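Local coordinates for protein xenavidin (Xenopus tropicalis, PDB 2UYW) that probably binds biotin tightly as a tetrameric avidin-family protein, at the interface of chains A and B. Numbering follows the deposited sequence. Chains: chain A/B, Xenavidin.

Three patches of one two-fold symmetric interface between chains A and B are described. Contacts 1 and 3 adjoin, their C-alpha centres about 7 Å apart, and share A:Thr62 and B:Arg99, so strand 62-68 of chain A and the end of strand 90-99 of chain B serve both. Contact 2 lies about 21 Å from contact 1 and 26 Å from contact 3; it uses B:Lys56, B:Thr62, A:Asp73, A:Ser74 and A:Ile75, the chain-exchanged counterparts of contact 1, and adds A:His68. Because every contact has its twin, the polar and apolar links recur at both ends of the pair, one of the pairings within the deposited assembly of four.

Contact 1: the interface of chains A and B. Residues chain A 54, 56, 62-64, 79; chain B 73-75, 99.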
# COMPACT_ATOMS: atom_id res chain seq x y z
N TYR A 54 -13.09 -14.42 3.87
CA TYR A 54 -14.24 -14.16 4.73
C TYR A 54 -14.94 -12.88 4.34
O TYR A 54 -14.28 -11.92 3.90
CB TYR A 54 -13.83 -13.92 6.18
CG TYR A 54 -13.13 -15.03 6.88
CD1 TYR A 54 -13.84 -16.06 7.48
CD2 TYR A 54 -11.74 -15.01 6.98
CE1 TYR A 54 -13.16 -17.09 8.16
CE2 TYR A 54 -11.08 -15.99 7.64
CZ TYR A 54 -11.78 -17.01 8.22
OH TYR A 54 -11.04 -17.97 8.86
N LYS A 56 -17.81 -10.10 6.25
CA LYS A 56 -18.67 -9.70 7.36
C LYS A 56 -20.15 -9.98 7.07
O LYS A 56 -20.54 -10.10 5.91
CB LYS A 56 -18.48 -8.19 7.63
CG LYS A 56 -17.80 -7.85 8.96
CD LYS A 56 -16.43 -8.51 9.11
CE LYS A 56 -16.05 -8.64 10.59
NZ LYS A 56 -14.67 -9.25 10.77
N THR A 62 -17.59 -5.64 4.74
CA THR A 62 -16.16 -5.77 4.42
C THR A 62 -15.84 -7.25 4.15
O THR A 62 -16.61 -8.17 4.50
CB THR A 62 -15.31 -5.26 5.60
OG1 THR A 62 -15.73 -5.94 6.80
CG2 THR A 62 -15.49 -3.76 5.79
N PHE A 63 -14.68 -7.49 3.54
CA PHE A 63 -14.30 -8.87 3.20
C PHE A 63 -12.83 -8.87 2.83
O PHE A 63 -12.21 -7.81 2.62
CB PHE A 63 -15.14 -9.43 2.00
CG PHE A 63 -14.98 -8.59 0.75
CD1 PHE A 63 -13.93 -8.83 -0.13
CD2 PHE A 63 -15.88 -7.57 0.49
CE1 PHE A 63 -13.75 -7.99 -1.27
CE2 PHE A 63 -15.71 -6.73 -0.64
CZ PHE A 63 -14.67 -6.97 -1.52
N GLY A 64 -12.27 -10.07 2.76
CA GLY A 64 -10.88 -10.23 2.32
C GLY A 64 -10.73 -11.65 1.81
O GLY A 64 -11.49 -12.55 2.21
N THR A 79 -8.58 -6.89 -0.01
CA THR A 79 -9.59 -6.59 1.01
C THR A 79 -10.41 -5.42 0.53
O THR A 79 -9.89 -4.52 -0.15
CB THR A 79 -8.95 -6.35 2.42
OG1 THR A 79 -9.97 -6.28 3.42
CG2 THR A 79 -8.06 -5.08 2.45
N ASP B 73 -15.96 -4.73 12.81
CA ASP B 73 -16.44 -4.99 11.45
C ASP B 73 -15.31 -4.88 10.41
O ASP B 73 -15.56 -4.80 9.22
CB ASP B 73 -17.62 -4.06 11.07
CG ASP B 73 -18.92 -4.37 11.84
OD1 ASP B 73 -19.15 -5.53 12.29
OD2 ASP B 73 -19.74 -3.45 11.96
N SER B 74 -14.06 -4.91 10.88
CA SER B 74 -12.86 -4.80 10.01
C SER B 74 -12.44 -6.16 9.47
O SER B 74 -12.88 -7.22 9.95
CB SER B 74 -11.69 -4.20 10.80
OG SER B 74 -12.04 -2.91 11.26
N ILE B 75 -11.60 -6.14 8.44
CA ILE B 75 -10.92 -7.33 7.93
C ILE B 75 -9.45 -6.91 7.70
O ILE B 75 -9.20 -5.77 7.27
CB ILE B 75 -11.51 -7.74 6.55
CG1 ILE B 75 -12.94 -8.27 6.70
CG2 ILE B 75 -10.59 -8.77 5.85
CD1 ILE B 75 -13.09 -9.69 7.39
N ARG B 99 -8.85 -3.22 6.30
CA ARG B 99 -10.04 -2.58 5.84
C ARG B 99 -10.99 -2.30 7.02
O ARG B 99 -11.39 -3.22 7.74
CB ARG B 99 -10.74 -3.50 4.82
CG ARG B 99 -12.12 -2.96 4.37
CD ARG B 99 -11.94 -1.77 3.41
NE ARG B 99 -13.10 -0.85 3.41
CZ ARG B 99 -13.42 -0.10 2.36
NH1 ARG B 99 -12.69 -0.19 1.24
NH2 ARG B 99 -14.45 0.74 2.41
O HOH W 1 -10.32 -1.63 0.18
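The backbone carbonyl of B:Asp73 takes the hydroxyl of A:Thr62 in a hydrogen bond of 2.7 Å, OG1 to O, with the donor tilted 29° from the carbonyl plane. A chi1 of 54° sets OG1 between the threonine's own backbone N and carbonyl carbon and turns CG2 toward B:Arg99, whose CG it meets at 3.7 Å. At the next carbonyl of chain B, that of B:Ser74, the ammonium NZ of A:Lys56 donates to O at 2.8 Å, nearly along the C=O axis (161°). The lysine chain bends at chi2, and its CE rests 3.8 Å from the CA of B:Asp73. B:Ile75 slides antiparallel past A:Lys56, A:Thr62 and A:Thr79, dividing its branches: CD1 packs on the lysine CD, CG1 lies 3.8 Å from the CA of A:Phe63, and CG2 faces A:Gly64 and A:Thr79. The A:Thr79 OG1 donates within its chain to the A:Phe63 carbonyl O at 2.8 Å. Water 1 links the A:Thr79 carbonyl to the guanidinium edge of B:Arg99, 3.0 Å from NH1. In this avidin-family fold, strands 62-68 and 75-84 of chain A and the loop after its strand 49-55 meet the loop leading into strand 75-84 of chain B, the start of that strand and the end of strand 90-99.

Contact 2: the interface of chains A and B. Residues chain A 68-69, 72-75; chain B 54-56, 62-63.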
# COMPACT_ATOMS: atom_id res chain seq x y z
N HIS A 68 -4.35 -18.29 -4.41
CA HIS A 68 -3.17 -19.14 -4.41
C HIS A 68 -2.84 -19.49 -5.89
O HIS A 68 -3.26 -20.53 -6.40
CB HIS A 68 -3.53 -20.37 -3.56
CG HIS A 68 -2.46 -21.41 -3.43
ND1 HIS A 68 -1.13 -21.18 -3.74
CD2 HIS A 68 -2.52 -22.69 -2.97
CE1 HIS A 68 -0.42 -22.27 -3.49
NE2 HIS A 68 -1.24 -23.20 -3.03
N TRP A 69 -2.11 -18.61 -6.56
CA TRP A 69 -1.90 -18.76 -8.02
C TRP A 69 -1.35 -20.13 -8.41
O TRP A 69 -0.33 -20.57 -7.88
CB TRP A 69 -1.02 -17.63 -8.55
CG TRP A 69 -1.56 -16.28 -8.25
CD1 TRP A 69 -1.06 -15.38 -7.34
CD2 TRP A 69 -2.71 -15.68 -8.84
NE1 TRP A 69 -1.84 -14.22 -7.35
CE2 TRP A 69 -2.86 -14.39 -8.26
CE3 TRP A 69 -3.65 -16.10 -9.82
CZ2 TRP A 69 -3.91 -13.53 -8.60
CZ3 TRP A 69 -4.69 -15.23 -10.17
CH2 TRP A 69 -4.80 -13.95 -9.55
N SER A 72 2.20 -19.74 -10.85
CA SER A 72 3.36 -18.98 -10.41
C SER A 72 3.58 -19.15 -8.91
O SER A 72 2.76 -19.75 -8.22
CB SER A 72 3.19 -17.50 -10.72
OG SER A 72 2.36 -16.91 -9.73
N ASP A 73 4.71 -18.63 -8.41
CA ASP A 73 5.01 -18.73 -6.98
C ASP A 73 4.49 -17.53 -6.21
O ASP A 73 4.83 -17.35 -5.03
CB ASP A 73 6.52 -18.83 -6.74
CG ASP A 73 7.12 -20.13 -7.23
OD1 ASP A 73 6.39 -21.14 -7.40
OD2 ASP A 73 8.35 -20.12 -7.45
N SER A 74 3.64 -16.74 -6.85
CA SER A 74 3.09 -15.53 -6.22
C SER A 74 1.84 -15.84 -5.39
O SER A 74 1.24 -16.94 -5.48
CB SER A 74 2.70 -14.52 -7.30
OG SER A 74 3.78 -14.25 -8.15
N ILE A 75 1.46 -14.85 -4.57
CA ILE A 75 0.20 -14.84 -3.82
C ILE A 75 -0.37 -13.43 -3.91
O ILE A 75 0.39 -12.46 -3.79
CB ILE A 75 0.43 -15.14 -2.28
CG1 ILE A 75 1.04 -16.52 -2.06
CG2 ILE A 75 -0.87 -14.93 -1.48
CD1 ILE A 75 0.07 -17.70 -2.29
N TYR B 54 -3.32 -19.39 2.36
CA TYR B 54 -2.56 -20.38 1.57
C TYR B 54 -1.08 -20.06 1.61
O TYR B 54 -0.70 -18.88 1.57
CB TYR B 54 -2.95 -20.33 0.10
CG TYR B 54 -4.33 -20.80 -0.28
CD1 TYR B 54 -4.64 -22.15 -0.46
CD2 TYR B 54 -5.29 -19.85 -0.59
CE1 TYR B 54 -5.95 -22.52 -0.86
CE2 TYR B 54 -6.52 -20.19 -0.99
CZ TYR B 54 -6.86 -21.47 -1.13
OH TYR B 54 -8.16 -21.70 -1.52
N GLN B 55 -0.26 -21.11 1.60
CA GLN B 55 1.15 -20.97 1.32
C GLN B 55 1.59 -21.79 0.12
O GLN B 55 1.03 -22.85 -0.16
CB GLN B 55 2.01 -21.35 2.54
CG GLN B 55 2.00 -22.86 2.88
CD GLN B 55 3.11 -23.27 3.84
OE1 GLN B 55 2.82 -23.59 5.01
NE2 GLN B 55 4.38 -23.26 3.38
N LYS B 56 2.61 -21.29 -0.56
CA LYS B 56 3.43 -22.13 -1.44
C LYS B 56 4.18 -23.17 -0.60
O LYS B 56 4.63 -22.87 0.48
CB LYS B 56 4.38 -21.27 -2.30
CG LYS B 56 3.88 -21.05 -3.75
CD LYS B 56 2.55 -20.26 -3.83
CE LYS B 56 1.97 -20.38 -5.27
NZ LYS B 56 0.70 -19.63 -5.47
N THR B 62 6.20 -18.23 -0.05
CA THR B 62 5.24 -17.11 -0.03
C THR B 62 3.90 -17.57 0.56
O THR B 62 3.58 -18.79 0.56
CB THR B 62 5.00 -16.54 -1.43
OG1 THR B 62 4.63 -17.64 -2.30
CG2 THR B 62 6.29 -15.87 -1.98
N PHE B 63 3.11 -16.64 1.10
CA PHE B 63 1.82 -17.01 1.70
C PHE B 63 0.95 -15.76 1.77
O PHE B 63 1.44 -14.63 1.57
CB PHE B 63 2.00 -17.57 3.12
CG PHE B 63 2.74 -16.62 4.02
CD1 PHE B 63 2.07 -15.61 4.70
CD2 PHE B 63 4.12 -16.71 4.10
CE1 PHE B 63 2.78 -14.69 5.50
CE2 PHE B 63 4.86 -15.81 4.89
CZ PHE B 63 4.20 -14.81 5.57
O HOH W 2 0.88 -24.96 -2.12
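B:Lys56 of this avidin-family protein drives its ammonium group into a polar pocket formed by chain A. NZ donates to the carbonyl O of A:Ser74 at 2.7 Å, nearly end-on to that carbonyl (162°). A second, more bent bond runs from NZ to the carbonyl O of A:Trp69 at 2.8 Å. A:His68 holds CG anti to its backbone N (chi1 179°), which places the imidazole with ND1 3.0 Å from NZ, the ammonium standing 16° out of the ring plane. If ND1 accepts, as the geometry suggests, it would be the unprotonated nitrogen, and the nearby ammonium would probably disfavour a second proton on the ring. This is the tightly packed part: the lysine hides 101 Å² against chain A, its CE at the imidazole edge and its CD beside CD1 of A:Ile75. A:His68 CB lies over one face of the B:Tyr54 ring, 3.6 Å from the centroid in a CH-pi contact, displaced from the ring centre. Alongside the lysine, B:Thr62 OG1 donates to the A:Asp73 carbonyl O at 2.7 Å, the chain-exchanged twin of the threonine bond of contact 1. A:Ser72 OG accepts from A:Ser74 N at 3.2 Å, which may help hold the A:Asp73 and A:Ser74 carbonyls in place. On the looser, water-mediated side, direct bonding gives way: NE2 of A:His68 and the carbonyl O of B:Gln55 lie 3.7 Å apart, and water 2 joins them at the imidazole edge.

Contact 3: the interface of chains A and B. Residues chain A 60, 62, 81, 83; chain B 99-102, 108.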
# COMPACT_ATOMS: atom_id res chain seq x y z
N LYS A 60 -23.58 -3.76 3.96
CA LYS A 60 -22.38 -3.25 3.27
C LYS A 60 -21.08 -3.94 3.78
O LYS A 60 -20.18 -3.31 4.35
CB LYS A 60 -22.27 -1.72 3.37
CG LYS A 60 -23.48 -0.95 2.80
CD LYS A 60 -23.57 0.44 3.38
CE LYS A 60 -24.01 0.42 4.83
NZ LYS A 60 -24.63 1.71 5.23
N THR A 62 -17.59 -5.64 4.74
CA THR A 62 -16.16 -5.77 4.42
C THR A 62 -15.84 -7.25 4.15
O THR A 62 -16.61 -8.17 4.50
CB THR A 62 -15.31 -5.26 5.60
OG1 THR A 62 -15.73 -5.94 6.80
CG2 THR A 62 -15.49 -3.76 5.79
N GLN A 81 -14.78 -3.52 0.51
CA GLN A 81 -16.12 -3.41 1.06
C GLN A 81 -17.12 -3.32 -0.09
O GLN A 81 -16.84 -2.68 -1.12
CB GLN A 81 -16.23 -2.18 1.99
CG GLN A 81 -17.56 -2.07 2.73
CD GLN A 81 -17.61 -1.01 3.81
OE1 GLN A 81 -16.70 -0.18 3.98
NE2 GLN A 81 -18.72 -0.98 4.54
N PHE A 83 -20.63 -2.11 -1.57
CA PHE A 83 -21.67 -1.10 -1.45
C PHE A 83 -22.66 -1.33 -2.56
O PHE A 83 -22.35 -1.96 -3.57
CB PHE A 83 -21.07 0.31 -1.57
CG PHE A 83 -20.16 0.68 -0.44
CD1 PHE A 83 -20.68 1.18 0.75
CD2 PHE A 83 -18.79 0.54 -0.58
CE1 PHE A 83 -19.82 1.53 1.81
CE2 PHE A 83 -17.91 0.88 0.46
CZ PHE A 83 -18.43 1.38 1.66
N ARG B 99 -8.85 -3.22 6.30
CA ARG B 99 -10.04 -2.58 5.84
C ARG B 99 -10.99 -2.30 7.02
O ARG B 99 -11.39 -3.22 7.74
CB ARG B 99 -10.74 -3.50 4.82
CG ARG B 99 -12.12 -2.96 4.37
CD ARG B 99 -11.94 -1.77 3.41
NE ARG B 99 -13.10 -0.85 3.41
CZ ARG B 99 -13.42 -0.10 2.36
NH1 ARG B 99 -12.69 -0.19 1.24
NH2 ARG B 99 -14.45 0.74 2.41
N SER B 100 -11.37 -1.03 7.17
CA SER B 100 -12.38 -0.68 8.16
C SER B 100 -13.72 -0.49 7.45
O SER B 100 -13.78 -0.10 6.27
CB SER B 100 -11.98 0.57 8.93
OG SER B 100 -11.60 1.59 8.04
N SER B 101 -14.79 -0.79 8.17
CA SER B 101 -16.12 -0.66 7.61
C SER B 101 -16.60 0.80 7.58
O SER B 101 -16.71 1.49 8.63
CB SER B 101 -17.07 -1.54 8.42
OG SER B 101 -18.40 -1.36 7.96
N GLN B 102 -16.90 1.28 6.37
CA GLN B 102 -17.44 2.63 6.20
C GLN B 102 -18.96 2.66 6.08
O GLN B 102 -19.59 1.71 5.61
CB GLN B 102 -16.78 3.32 5.00
CG GLN B 102 -15.24 3.37 5.11
CD GLN B 102 -14.78 3.99 6.41
OE1 GLN B 102 -15.20 5.09 6.77
NE2 GLN B 102 -13.93 3.26 7.14
N ASN B 108 -15.52 5.59 1.03
CA ASN B 108 -14.72 4.38 0.76
C ASN B 108 -13.22 4.65 0.76
O ASN B 108 -12.42 3.82 1.23
CB ASN B 108 -15.13 3.75 -0.58
CG ASN B 108 -14.31 2.51 -0.89
OD1 ASN B 108 -14.51 1.47 -0.27
ND2 ASN B 108 -13.36 2.62 -1.83
O HOH W 3 -19.44 -3.81 6.91
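With CG anti to the backbone N (chi1 -174°) and the chain extended beyond it, A:Gln81 carries its terminal amide across to the backbone of B:Gln102, while a bend at chi2 (75°) brings the B:Arg99 guanidinium across the glutamine chain, face toward CB. The amide oxygen OE1 is gripped twice, in its carbonyl plane and on lone pairs: by the backbone N of B:Gln102 at 2.8 Å, almost straight at the hydrogen (171°), and by B:Arg99 NH2 at 2.9 Å. The amide nitrogen NE2 completes a paired link by donating to the carbonyl O of B:Gln102 at 3.0 Å. Within chain A, NE2 also donates to the A:Lys60 carbonyl O at 2.8 Å, which helps fix the rotation of the amide. The amide and guanidinium planes stand nearly perpendicular, with A:Gln81 CB 3.5 Å from CZ of B:Arg99. B:Asn108 OD1 accepts from both NH1 and NH2, which stand above its carbonyl plane on the same face. The A:Phe83 ring plane is nearly perpendicular to the asparagine amide, CE2 reaching OD1 of B:Asn108 at 3.5 Å. A:Gln81 of strand 75-84 thus binds the backbone of the loop that follows strand 90-99 of chain B. Beside it, water 3 connects the A:Lys60 carbonyl to the B:Ser101 hydroxyl, lying 2.9 Å from OG.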